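Local coordinates for GARP domain-containing protein (Trypanosoma brucei brucei TREU927, PDB 6XZ6) that acts as a receptor for the host complement regulator factor H and increases transmission of trypanosomes to tsetse flies, at residues E112-F115 / S116-R120. Sequence-based numbering, arbitrary orientation.
Sequences ESVF and SGLLR
S116 meets E112 one helical turn back in two ways. Its N donates to E112 O (3.0 Å, N-H...O angle 155°), while OG sits 2.7 Å from E112 OE1 and 3.1 Å from E112 O, so its single proton has two competing acceptors. With E112 CG anti to the backbone N, a turn about the CB-CG bond (chi2 -82°) brings OE1 round to the hydroxyl. R24 of helix 4-61 ties both groups down, through a salt bridge to E112 OE1 and a hydrogen bond to S116 OG. G117 N bonds to S113 O at 3.1 Å, from 43° above the carbonyl plane; that oxygen also accepts from a water, which is weakly bound by R120 NH2. L118 N continues the alpha-helical i+4 to i hydrogen-bonding pattern at V114 O (2.9 Å). This stretch of helix 67-125, in the elongated helical bundle of the GARP family, packs against the bound factor H chain through V114 and L118, whose CG1 and CD1 lie 4.2 Å apart. L119 N donates to F115 O at 3.2 Å; both side chains face helix 4-61, where F115 also meets Y170 edge-to-face. R120 folds back so that G117 CA lies against one guanidinium face, displaced toward its rim.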
loop_
_atom_site.group_PDB
_atom_site.type_symbol
_atom_site.label_atom_id
_atom_site.label_comp_id
_atom_site.label_asym_id
_atom_site.label_seq_id
_atom_site.Cartn_x
_atom_site.Cartn_y
_atom_site.Cartn_z
ATOM N N GLU A 112 3.973 -9.888 3.086
ATOM C CA GLU A 112 4.639 -9.440 4.320
ATOM C C GLU A 112 5.173 -10.585 5.203
ATOM O O GLU A 112 6.319 -10.491 5.646
ATOM C CB GLU A 112 3.784 -8.465 5.138
ATOM C CG GLU A 112 4.572 -7.648 6.158
ATOM C CD GLU A 112 4.877 -8.311 7.487
ATOM O OE1 GLU A 112 5.856 -7.895 8.146
ATOM O OE2 GLU A 112 4.143 -9.250 7.870
ATOM N N SER A 113 4.378 -11.637 5.450
ATOM C CA SER A 113 4.775 -12.769 6.296
ATOM C C SER A 113 5.934 -13.597 5.700
ATOM O O SER A 113 6.715 -14.230 6.439
ATOM C CB SER A 113 3.577 -13.673 6.552
ATOM O OG SER A 113 2.971 -13.982 5.306
ATOM N N VAL A 114 6.019 -13.602 4.358
ATOM C CA VAL A 114 7.056 -14.313 3.625
ATOM C C VAL A 114 8.396 -13.587 3.844
ATOM O O VAL A 114 9.330 -14.210 4.340
ATOM C CB VAL A 114 6.684 -14.537 2.117
ATOM C CG1 VAL A 114 7.858 -15.129 1.321
ATOM C CG2 VAL A 114 5.441 -15.423 1.990
ATOM N N PHE A 115 8.472 -12.281 3.528
ATOM C CA PHE A 115 9.684 -11.481 3.703
ATOM C C PHE A 115 10.125 -11.402 5.156
ATOM O O PHE A 115 11.323 -11.385 5.408
ATOM C CB PHE A 115 9.505 -10.092 3.121
ATOM C CG PHE A 115 9.550 -10.110 1.622
ATOM C CD1 PHE A 115 10.758 -9.979 0.946
ATOM C CD2 PHE A 115 8.382 -10.242 0.878
ATOM C CE1 PHE A 115 10.796 -9.986 -0.447
ATOM C CE2 PHE A 115 8.422 -10.264 -0.515
ATOM C CZ PHE A 115 9.627 -10.136 -1.170
ATOM N N SER A 116 9.178 -11.365 6.101
ATOM C CA SER A 116 9.466 -11.369 7.535
ATOM C C SER A 116 10.086 -12.709 7.985
ATOM O O SER A 116 11.036 -12.698 8.744
ATOM C CB SER A 116 8.206 -11.034 8.341
ATOM O OG SER A 116 7.871 -9.666 8.173
ATOM N N GLY A 117 9.578 -13.824 7.471
ATOM C CA GLY A 117 10.079 -15.169 7.741
ATOM C C GLY A 117 11.448 -15.417 7.148
ATOM O O GLY A 117 12.284 -16.059 7.784
ATOM N N LEU A 118 11.707 -14.894 5.947
ATOM C CA LEU A 118 13.018 -15.014 5.324
ATOM C C LEU A 118 14.046 -14.267 6.160
ATOM O O LEU A 118 15.140 -14.794 6.389
ATOM C CB LEU A 118 13.029 -14.520 3.862
ATOM C CG LEU A 118 12.301 -15.428 2.832
ATOM C CD1 LEU A 118 12.083 -14.715 1.514
ATOM C CD2 LEU A 118 13.021 -16.737 2.614
ATOM N N LEU A 119 13.673 -13.101 6.702
ATOM C CA LEU A 119 14.572 -12.312 7.539
ATOM C C LEU A 119 14.832 -12.993 8.857
ATOM O O LEU A 119 15.969 -12.990 9.313
ATOM C CB LEU A 119 14.044 -10.893 7.754
ATOM C CG LEU A 119 14.147 -9.965 6.562
ATOM C CD1 LEU A 119 13.134 -8.849 6.696
ATOM C CD2 LEU A 119 15.585 -9.411 6.419
ATOM N N ARG A 120 13.801 -13.608 9.452
ATOM C CA ARG A 120 13.890 -14.343 10.705
ATOM C C ARG A 120 14.926 -15.465 10.557
ATOM O O ARG A 120 15.725 -15.662 11.468
ATOM C CB ARG A 120 12.536 -14.914 11.059
ATOM C CG ARG A 120 12.035 -14.509 12.421
ATOM C CD ARG A 120 10.727 -15.247 12.744
ATOM N NE ARG A 120 9.591 -14.614 12.080
ATOM C CZ ARG A 120 8.834 -15.199 11.170
ATOM N NH1 ARG A 120 9.056 -16.463 10.826
ATOM N NH2 ARG A 120 7.836 -14.540 10.610
HETATM O O HOH W 1 5.515 -14.408 9.334
#